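Local structure of cellulase CEL9M (Clostridium cellulolyticum, 1IA6) at residues Y188-V197 / F209-L220; Y229-I237 / L267-Y276. The protein probably hydrolyses internal beta-1,4-glucosidic linkages in cellulose and related beta-glucans, as a family 9 glycoside hydrolase. All blocks are in the same frame, centred on the assembly; numbering follows the deposited sequence. Where two conformers were deposited one is given.

Contact 1: Y188-V197 / F209-L220; sequences YAMGKANQGV and FGDDLAWAATWL. With CA (calcium ion), chain B.
Tyr-188 drives its ring into a hole on helix 210-224 formed by Leu-213, Ala-216, Ala-217 and Leu-220, a knob-into-hole fit on the buried side of the contact. CG lies anti to the backbone N, and this chi1 of 172° turns the ring toward helix 210-224. Leu-220 CD1 comes to 3.6 Å from Tyr-188 CG, an off-centre CH-pi contact, and the carbonyl oxygen of Leu-213 meets the ring edge in plane, 3.6 Å from Tyr-188 CE1. The two alanine methyls line the hole, Ala-217 CB 3.7 Å from Tyr-188 OH. That hydroxyl finds its polar partner in Asp-232 on the next helix.

Helices 174-193 and 210-224 run nearly antiparallel (147° between the segment directions), joined by a loop, as neighbouring helices do in the alpha barrel of family 9 cellulases. Beyond Gly-191, whose backbone receives Leu-213 CD2, the contact opens toward solvent: Gln-195, Gly-196, Val-197 and Phe-209 are all partly exposed. Here the chain leaving the helix passes over one face of Phe-209, with Gly-196 N 3.7 Å above the ring plane, while Gln-195 CB lies 3.6 Å from Phe-209 CE1. Gln-195 is steadied by its NE2, which donates to a lone pair of Lys-192 O (3.1 Å). In the first turn of helix 210-224, Asp-211 binds the calcium ion through both carboxylate oxygens and Asp-212 through OD2, with Ser-208, Asp-257 and two waters among the other ligands.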
loop_
_atom_site.group_PDB
_atom_site.type_symbol
_atom_site.label_atom_id
_atom_site.label_comp_id
_atom_site.label_asym_id
_atom_site.label_seq_id
_atom_site.Cartn_x
_atom_site.Cartn_y
_atom_site.Cartn_z
ATOM N N TYR A 188 -6.051 -15.639 9.046
ATOM C CA TYR A 188 -4.889 -16.444 8.686
ATOM C C TYR A 188 -5.324 -17.906 8.615
ATOM O O TYR A 188 -4.968 -18.624 7.683
ATOM C CB TYR A 188 -3.786 -16.286 9.735
ATOM C CG TYR A 188 -2.618 -17.227 9.541
ATOM C CD1 TYR A 188 -1.659 -16.992 8.554
ATOM C CD2 TYR A 188 -2.473 -18.353 10.347
ATOM C CE1 TYR A 188 -0.578 -17.858 8.380
ATOM C CE2 TYR A 188 -1.401 -19.226 10.182
ATOM C CZ TYR A 188 -0.459 -18.973 9.199
ATOM O OH TYR A 188 0.599 -19.834 9.040
ATOM N N ALA A 189 -6.105 -18.332 9.606
ATOM C CA ALA A 189 -6.603 -19.702 9.661
ATOM C C ALA A 189 -7.396 -20.024 8.398
ATOM O O ALA A 189 -7.227 -21.091 7.803
ATOM C CB ALA A 189 -7.478 -19.892 10.896
ATOM N N MET A 190 -8.267 -19.103 7.997
ATOM C CA MET A 190 -9.069 -19.284 6.787
ATOM C C MET A 190 -8.155 -19.424 5.576
ATOM O O MET A 190 -8.370 -20.276 4.711
ATOM C CB MET A 190 -9.984 -18.079 6.558
ATOM C CG MET A 190 -11.138 -17.941 7.533
ATOM S SD MET A 190 -12.030 -16.385 7.249
ATOM C CE MET A 190 -12.629 -16.634 5.585
ATOM N N GLY A 191 -7.139 -18.569 5.522
ATOM C CA GLY A 191 -6.209 -18.581 4.409
ATOM C C GLY A 191 -5.425 -19.864 4.226
ATOM O O GLY A 191 -5.155 -20.266 3.093
ATOM N N LYS A 192 -5.036 -20.515 5.317
ATOM C CA LYS A 192 -4.277 -21.745 5.160
ATOM C C LYS A 192 -5.170 -22.979 5.073
ATOM O O LYS A 192 -4.742 -24.023 4.581
ATOM C CB LYS A 192 -3.240 -21.903 6.278
ATOM C CG LYS A 192 -3.763 -22.244 7.653
ATOM C CD LYS A 192 -2.583 -22.627 8.544
ATOM C CE LYS A 192 -3.009 -22.982 9.956
ATOM N NZ LYS A 192 -1.838 -23.472 10.752
ATOM N N ALA A 193 -6.415 -22.845 5.520
ATOM C CA ALA A 193 -7.371 -23.953 5.480
ATOM C C ALA A 193 -7.750 -24.314 4.041
ATOM O O ALA A 193 -7.803 -25.489 3.683
ATOM C CB ALA A 193 -8.617 -23.592 6.273
ATOM N N ASN A 194 -8.026 -23.299 3.226
ATOM C CA ASN A 194 -8.384 -23.491 1.819
ATOM C C ASN A 194 -7.456 -22.568 1.036
ATOM O O ASN A 194 -7.621 -21.349 1.053
ATOM C CB ASN A 194 -9.838 -23.091 1.568
ATOM C CG ASN A 194 -10.328 -23.521 0.196
ATOM O OD1 ASN A 194 -9.590 -23.455 -0.786
ATOM N ND2 ASN A 194 -11.581 -23.953 0.119
ATOM N N GLN A 195 -6.490 -23.157 0.344
ATOM C CA GLN A 195 -5.487 -22.385 -0.379
ATOM C C GLN A 195 -5.730 -22.075 -1.850
ATOM O O GLN A 195 -6.036 -22.959 -2.652
ATOM C CB GLN A 195 -4.129 -23.068 -0.199
ATOM C CG GLN A 195 -3.586 -22.922 1.219
ATOM C CD GLN A 195 -2.396 -23.812 1.509
ATOM O OE1 GLN A 195 -1.624 -24.151 0.613
ATOM N NE2 GLN A 195 -2.232 -24.181 2.776
ATOM N N GLY A 196 -5.563 -20.798 -2.188
ATOM C CA GLY A 196 -5.751 -20.325 -3.549
ATOM C C GLY A 196 -5.804 -18.805 -3.534
ATOM O O GLY A 196 -6.070 -18.215 -2.487
ATOM N N VAL A 197 -5.549 -18.155 -4.666
ATOM C CA VAL A 197 -5.599 -16.694 -4.690
ATOM C C VAL A 197 -7.034 -16.183 -4.780
ATOM O O VAL A 197 -7.916 -16.865 -5.309
ATOM C CB VAL A 197 -4.791 -16.104 -5.875
ATOM C CG1 VAL A 197 -3.323 -16.474 -5.735
ATOM C CG2 VAL A 197 -5.357 -16.604 -7.199
ATOM N N PHE A 209 0.227 -16.916 -3.427
ATOM C CA PHE A 209 -0.315 -16.753 -2.081
ATOM C C PHE A 209 0.638 -17.276 -1.003
ATOM O O PHE A 209 0.508 -16.923 0.167
ATOM C CB PHE A 209 -1.694 -17.421 -1.961
ATOM C CG PHE A 209 -1.675 -18.912 -2.136
ATOM C CD1 PHE A 209 -1.259 -19.743 -1.103
ATOM C CD2 PHE A 209 -2.072 -19.484 -3.340
ATOM C CE1 PHE A 209 -1.239 -21.125 -1.264
ATOM C CE2 PHE A 209 -2.054 -20.867 -3.511
ATOM C CZ PHE A 209 -1.637 -21.685 -2.472
ATOM N N GLY A 210 1.602 -18.101 -1.399
ATOM C CA GLY A 210 2.554 -18.635 -0.437
ATOM C C GLY A 210 3.360 -17.524 0.216
ATOM O O GLY A 210 3.723 -17.600 1.391
ATOM N N ASP A 211 3.645 -16.485 -0.558
ATOM C CA ASP A 211 4.392 -15.340 -0.057
ATOM C C ASP A 211 3.578 -14.621 1.022
ATOM O O ASP A 211 4.101 -14.263 2.078
ATOM C CB ASP A 211 4.719 -14.381 -1.215
ATOM C CG ASP A 211 3.491 -14.001 -2.040
ATOM O OD1 ASP A 211 2.650 -14.880 -2.323
ATOM O OD2 ASP A 211 3.376 -12.820 -2.428
ATOM N N ASP A 212 2.293 -14.423 0.757
ATOM C CA ASP A 212 1.421 -13.744 1.707
ATOM C C ASP A 212 1.219 -14.547 2.991
ATOM O O ASP A 212 1.254 -13.992 4.090
ATOM C CB ASP A 212 0.087 -13.443 1.024
ATOM C CG ASP A 212 0.272 -12.617 -0.230
ATOM O OD1 ASP A 212 0.467 -11.389 -0.115
ATOM O OD2 ASP A 212 0.258 -13.201 -1.332
ATOM N N LEU A 213 1.008 -15.854 2.861
ATOM C CA LEU A 213 0.829 -16.694 4.041
ATOM C C LEU A 213 2.064 -16.640 4.936
ATOM O O LEU A 213 1.952 -16.529 6.158
ATOM C CB LEU A 213 0.565 -18.147 3.637
ATOM C CG LEU A 213 -0.854 -18.491 3.181
ATOM C CD1 LEU A 213 -0.873 -19.901 2.610
ATOM C CD2 LEU A 213 -1.817 -18.381 4.358
ATOM N N ALA A 214 3.242 -16.723 4.323
ATOM C CA ALA A 214 4.500 -16.690 5.065
ATOM C C ALA A 214 4.643 -15.349 5.772
ATOM O O ALA A 214 4.996 -15.285 6.947
ATOM C CB ALA A 214 5.670 -16.910 4.118
ATOM N N TRP A 215 4.369 -14.279 5.037
ATOM C CA TRP A 215 4.435 -12.919 5.562
ATOM C C TRP A 215 3.501 -12.747 6.768
ATOM O O TRP A 215 3.921 -12.263 7.821
ATOM C CB TRP A 215 4.077 -11.952 4.421
ATOM C CG TRP A 215 3.739 -10.537 4.786
ATOM C CD1 TRP A 215 2.501 -9.954 4.725
ATOM C CD2 TRP A 215 4.654 -9.491 5.147
ATOM N NE1 TRP A 215 2.592 -8.613 5.012
ATOM C CE2 TRP A 215 3.899 -8.302 5.276
ATOM C CE3 TRP A 215 6.036 -9.442 5.369
ATOM C CZ2 TRP A 215 4.482 -7.077 5.617
ATOM C CZ3 TRP A 215 6.616 -8.220 5.709
ATOM C CH2 TRP A 215 5.837 -7.054 5.828
ATOM N N ALA A 216 2.244 -13.155 6.620
ATOM C CA ALA A 216 1.277 -13.040 7.708
ATOM C C ALA A 216 1.715 -13.871 8.910
ATOM O O ALA A 216 1.543 -13.459 10.057
ATOM C CB ALA A 216 -0.102 -13.494 7.234
ATOM N N ALA A 217 2.291 -15.037 8.636
ATOM C CA ALA A 217 2.757 -15.931 9.687
ATOM C C ALA A 217 3.889 -15.316 10.508
ATOM O O ALA A 217 3.926 -15.476 11.727
ATOM C CB ALA A 217 3.207 -17.262 9.077
ATOM N N THR A 218 4.811 -14.608 9.855
ATOM C CA THR A 218 5.914 -14.006 10.598
ATOM C C THR A 218 5.408 -12.942 11.572
ATOM O O THR A 218 5.964 -12.779 12.657
ATOM C CB THR A 218 6.991 -13.373 9.673
ATOM O OG1 THR A 218 6.451 -12.239 8.988
ATOM C CG2 THR A 218 7.496 -14.397 8.659
ATOM N N TRP A 219 4.353 -12.225 11.198
ATOM C CA TRP A 219 3.815 -11.202 12.088
ATOM C C TRP A 219 3.075 -11.828 13.266
ATOM O O TRP A 219 3.162 -11.337 14.390
ATOM C CB TRP A 219 2.910 -10.237 11.316
ATOM C CG TRP A 219 3.720 -9.306 10.473
ATOM C CD1 TRP A 219 3.784 -9.274 9.109
ATOM C CD2 TRP A 219 4.664 -8.336 10.942
ATOM N NE1 TRP A 219 4.715 -8.349 8.701
ATOM C CE2 TRP A 219 5.271 -7.759 9.806
ATOM C CE3 TRP A 219 5.060 -7.901 12.218
ATOM C CZ2 TRP A 219 6.256 -6.767 9.903
ATOM C CZ3 TRP A 219 6.041 -6.916 12.315
ATOM C CH2 TRP A 219 6.629 -6.361 11.162
ATOM N N LEU A 220 2.355 -12.916 13.018
ATOM C CA LEU A 220 1.650 -13.578 14.105
ATOM C C LEU A 220 2.675 -14.118 15.098
ATOM O O LEU A 220 2.409 -14.191 16.296
ATOM C CB LEU A 220 0.750 -14.693 13.562
ATOM C CG LEU A 220 -0.574 -14.137 13.014
ATOM C CD1 LEU A 220 -1.290 -15.181 12.172
ATOM C CD2 LEU A 220 -1.443 -13.684 14.177
HETATM CA CA CA B . 1.163 -12.862 -3.523
HETATM O O HOH W 1 0.981 -10.596 -2.663
HETATM O O HOH W 2 -0.852 -12.101 -4.562
#

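Contact 2: Y229-I237 / L267-Y276; sequences YITDAEQFI and LAQITGKQIY
Glu-234 sets its CG anti to the carbonyl carbon (chi1 -60°) and continues extended, which carries its carboxylate across to Lys-273 and Tyr-276; Lys-273, extended beyond CG, arrives from the opposite direction. One oxygen takes most of the load. Glu-234 OE1 accepts from Tyr-276 OH at 2.7 Å on its anti lone pair, and on its syn side from Lys-273 NZ at 2.8 Å, 24° out of the carboxylate plane. Lys-273 NZ has a second, weak bond to Glu-234 OE2, closing the salt bridge. Two donors on one oxygen should stabilise the carboxylate as an anion. A water donates to both Tyr-276 OH and Glu-234 O, tying the phenol to the helix backbone as well.

The second segment joins two consecutive helices of the barrel: helix 260-271 ends at Thr-271, followed by Gly-272 with positive phi, and helix 274-289 starts after Lys-273 at its N-cap. Between them Thr-271 OG1 accepts from Lys-273 N (3.2 Å), an ST turn that holds the start of the lysine in place, and itself donates to Leu-267 O from above the carbonyl plane. Leu-267 CB lies 3.6 Å over the centre of one face of the Tyr-276 ring, with Glu-234 OE1 at the edge.

Away from the carboxylate the helices pack through aliphatic carbon. Ile-237 and Leu-267 meet tip to tip, Ile-237 CD1 3.9 Å from Leu-267 CD1. Ala-233 CB touches Leu-267 CD2, and Ile-230 CD1 rests 3.7 Å from Ile-270 CG2.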
loop_
_atom_site.group_PDB
_atom_site.type_symbol
_atom_site.label_atom_id
_atom_site.label_comp_id
_atom_site.label_asym_id
_atom_site.label_seq_id
_atom_site.Cartn_x
_atom_site.Cartn_y
_atom_site.Cartn_z
ATOM N N TYR A 229 3.890 -20.714 14.083
ATOM C CA TYR A 229 3.692 -19.826 12.945
ATOM C C TYR A 229 4.914 -19.797 12.037
ATOM O O TYR A 229 4.787 -19.654 10.821
ATOM C CB TYR A 229 3.364 -18.411 13.424
ATOM C CG TYR A 229 1.966 -18.282 13.985
ATOM C CD1 TYR A 229 0.849 -18.460 13.166
ATOM C CD2 TYR A 229 1.757 -17.989 15.331
ATOM C CE1 TYR A 229 -0.439 -18.352 13.673
ATOM C CE2 TYR A 229 0.469 -17.877 15.852
ATOM C CZ TYR A 229 -0.623 -18.059 15.014
ATOM O OH TYR A 229 -1.897 -17.942 15.513
ATOM N N ILE A 230 6.103 -19.928 12.619
ATOM C CA ILE A 230 7.317 -19.914 11.809
ATOM C C ILE A 230 7.447 -21.252 11.088
ATOM O O ILE A 230 7.959 -21.318 9.973
ATOM C CB ILE A 230 8.573 -19.634 12.671
ATOM C CG1 ILE A 230 8.451 -18.252 13.324
ATOM C CG2 ILE A 230 9.835 -19.698 11.812
ATOM C CD1 ILE A 230 8.225 -17.095 12.343
ATOM N N THR A 231 6.975 -22.319 11.721
ATOM C CA THR A 231 7.019 -23.629 11.092
ATOM C C THR A 231 6.156 -23.535 9.829
ATOM O O THR A 231 6.539 -24.035 8.773
ATOM C CB THR A 231 6.470 -24.726 12.038
ATOM O OG1 THR A 231 7.291 -24.797 13.212
ATOM C CG2 THR A 231 6.473 -26.081 11.351
ATOM N N ASP A 232 5.003 -22.874 9.939
ATOM C CA ASP A 232 4.104 -22.696 8.794
ATOM C C ASP A 232 4.783 -21.842 7.728
ATOM O O ASP A 232 4.797 -22.190 6.548
ATOM C CB ASP A 232 2.812 -21.966 9.192
ATOM C CG ASP A 232 1.845 -22.834 9.969
ATOM O OD1 ASP A 232 2.040 -24.064 10.029
ATOM O OD2 ASP A 232 0.869 -22.269 10.511
ATOM N N ALA A 233 5.331 -20.712 8.159
ATOM C CA ALA A 233 5.984 -19.777 7.252
ATOM C C ALA A 233 7.063 -20.398 6.378
ATOM O O ALA A 233 7.100 -20.156 5.170
ATOM C CB ALA A 233 6.561 -18.608 8.037
ATOM N N GLU A 234 7.938 -21.199 6.973
ATOM C CA GLU A 234 9.007 -21.815 6.201
ATOM C C GLU A 234 8.476 -22.767 5.137
ATOM O O GLU A 234 9.109 -22.973 4.103
ATOM C CB GLU A 234 9.981 -22.542 7.130
ATOM C CG GLU A 234 10.632 -21.616 8.147
ATOM C CD GLU A 234 12.009 -22.081 8.560
ATOM O OE1 GLU A 234 12.928 -22.033 7.714
ATOM O OE2 GLU A 234 12.174 -22.496 9.728
ATOM N N GLN A 235 7.307 -23.339 5.393
ATOM C CA GLN A 235 6.687 -24.259 4.456
ATOM C C GLN A 235 5.961 -23.505 3.335
ATOM O O GLN A 235 6.080 -23.858 2.164
ATOM C CB GLN A 235 5.704 -25.161 5.205
ATOM C CG GLN A 235 4.957 -26.146 4.332
ATOM C CD GLN A 235 3.899 -26.910 5.108
ATOM O OE1 GLN A 235 2.740 -26.978 4.694
ATOM N NE2 GLN A 235 4.293 -27.489 6.238
ATOM N N PHE A 236 5.230 -22.455 3.693
ATOM C CA PHE A 236 4.484 -21.686 2.700
ATOM C C PHE A 236 5.338 -20.888 1.725
ATOM O O PHE A 236 4.998 -20.768 0.549
ATOM C CB PHE A 236 3.503 -20.731 3.388
ATOM C CG PHE A 236 2.444 -21.421 4.192
ATOM C CD1 PHE A 236 1.827 -22.574 3.715
ATOM C CD2 PHE A 236 2.045 -20.908 5.422
ATOM C CE1 PHE A 236 0.827 -23.205 4.455
ATOM C CE2 PHE A 236 1.046 -21.531 6.165
ATOM C CZ PHE A 236 0.438 -22.680 5.681
ATOM N N ILE A 237 6.454 -20.348 2.195
ATOM C CA ILE A 237 7.287 -19.545 1.310
ATOM C C ILE A 237 7.959 -20.375 0.213
ATOM O O ILE A 237 8.418 -19.824 -0.787
ATOM C CB ILE A 237 8.357 -18.764 2.105
ATOM C CG1 ILE A 237 8.939 -17.652 1.228
ATOM C CG2 ILE A 237 9.455 -19.712 2.583
ATOM C CD1 ILE A 237 9.801 -16.659 1.976
ATOM N N LEU A 267 11.988 -13.610 7.645
ATOM C CA LEU A 267 12.410 -14.964 7.992
ATOM C C LEU A 267 13.914 -15.029 8.254
ATOM O O LEU A 267 14.372 -15.822 9.080
ATOM C CB LEU A 267 12.012 -15.953 6.890
ATOM C CG LEU A 267 10.546 -16.397 6.942
ATOM C CD1 LEU A 267 10.240 -17.343 5.781
ATOM C CD2 LEU A 267 10.274 -17.089 8.275
ATOM N N ALA A 268 14.682 -14.195 7.559
ATOM C CA ALA A 268 16.126 -14.166 7.769
ATOM C C ALA A 268 16.384 -13.649 9.178
ATOM O O ALA A 268 17.232 -14.167 9.900
ATOM C CB ALA A 268 16.795 -13.246 6.747
ATOM N N GLN A 269 15.622 -12.630 9.563
ATOM C CA GLN A 269 15.743 -12.005 10.877
ATOM C C GLN A 269 15.319 -12.943 12.001
ATOM O O GLN A 269 15.979 -13.027 13.038
ATOM C CB GLN A 269 14.882 -10.740 10.913
ATOM C CG GLN A 269 14.988 -9.924 12.188
ATOM C CD GLN A 269 14.172 -8.647 12.118
ATOM O OE1 GLN A 269 13.852 -8.161 11.032
ATOM N NE2 GLN A 269 13.846 -8.088 13.276
ATOM N N ILE A 270 14.218 -13.650 11.778
ATOM C CA ILE A 270 13.664 -14.571 12.762
ATOM C C ILE A 270 14.341 -15.939 12.873
ATOM O O ILE A 270 14.510 -16.456 13.979
ATOM C CB ILE A 270 12.157 -14.784 12.483
ATOM C CG1 ILE A 270 11.419 -13.450 12.625
ATOM C CG2 ILE A 270 11.573 -15.819 13.433
ATOM C CD1 ILE A 270 9.975 -13.504 12.174
ATOM N N THR A 271 14.728 -16.521 11.742
ATOM C CA THR A 271 15.348 -17.846 11.734
ATOM C C THR A 271 16.864 -17.837 11.590
ATOM O O THR A 271 17.533 -18.794 11.980
ATOM C CB THR A 271 14.794 -18.711 10.592
ATOM O OG1 THR A 271 15.304 -18.228 9.342
ATOM C CG2 THR A 271 13.276 -18.657 10.570
ATOM N N GLY A 272 17.397 -16.770 11.008
ATOM C CA GLY A 272 18.830 -16.672 10.810
ATOM C C GLY A 272 19.360 -17.612 9.739
ATOM O O GLY A 272 20.573 -17.708 9.544
ATOM N N LYS A 273 18.461 -18.294 9.032
ATOM C CA LYS A 273 18.864 -19.239 7.991
ATOM C C LYS A 273 19.469 -18.593 6.749
ATOM O O LYS A 273 18.988 -17.571 6.263
ATOM C CB LYS A 273 17.682 -20.117 7.588
ATOM C CG LYS A 273 17.264 -21.122 8.649
ATOM C CD LYS A 273 16.200 -22.053 8.104
ATOM C CE LYS A 273 15.788 -23.097 9.117
ATOM N NZ LYS A 273 14.752 -23.999 8.551
ATOM N N GLN A 274 20.520 -19.220 6.230
ATOM C CA GLN A 274 21.229 -18.716 5.057
ATOM C C GLN A 274 20.377 -18.596 3.799
ATOM O O GLN A 274 20.554 -17.664 3.019
ATOM C CB GLN A 274 22.440 -19.605 4.757
ATOM C CG GLN A 274 23.402 -19.020 3.728
ATOM C CD GLN A 274 23.982 -17.687 4.168
ATOM O OE1 GLN A 274 24.404 -17.533 5.314
ATOM N NE2 GLN A 274 24.016 -16.721 3.256
ATOM N N ILE A 275 19.458 -19.536 3.609
ATOM C CA ILE A 275 18.592 -19.530 2.435
ATOM C C ILE A 275 17.847 -18.204 2.271
ATOM O O ILE A 275 17.688 -17.710 1.155
ATOM C CB ILE A 275 17.562 -20.680 2.495
ATOM C CG1 ILE A 275 16.692 -20.664 1.235
ATOM C CG2 ILE A 275 16.709 -20.555 3.750
ATOM C CD1 ILE A 275 15.703 -21.805 1.154
ATOM N N TYR A 276 17.398 -17.631 3.385
ATOM C CA TYR A 276 16.667 -16.364 3.350
ATOM C C TYR A 276 17.623 -15.195 3.161
ATOM O O TYR A 276 17.301 -14.223 2.478
ATOM C CB TYR A 276 15.845 -16.184 4.631
ATOM C CG TYR A 276 14.906 -17.340 4.876
ATOM C CD1 TYR A 276 14.006 -17.746 3.892
ATOM C CD2 TYR A 276 14.956 -18.069 6.066
ATOM C CE1 TYR A 276 13.186 -18.850 4.078
ATOM C CE2 TYR A 276 14.138 -19.179 6.263
ATOM C CZ TYR A 276 13.259 -19.563 5.263
ATOM O OH TYR A 276 12.473 -20.674 5.429
HETATM O O HOH W 3 12.030 -22.781 3.724
#

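In the fold
Contacts 1 and 2 follow one another along the chain, their centres 14 Å apart on the same side of the molecule, and helix 228-236 connects them. Asp-232 faces back from contact 2 toward contact 1, where its OD2 forms a salt bridge with Lys-192 NZ (3.0 Å) and a probable hydrogen bond with Tyr-188 OH (2.9 Å). Phe-236 CE2, from the same helix, packs 3.4 Å from Tyr-188 OH. Contact 1 supplies two calcium-binding residues, Asp-211 and Asp-212; contact 2 stands farther off, the side chain of Ile-237 lying about 10 Å from the ion and about 6 Å from the side chain of Asp-211.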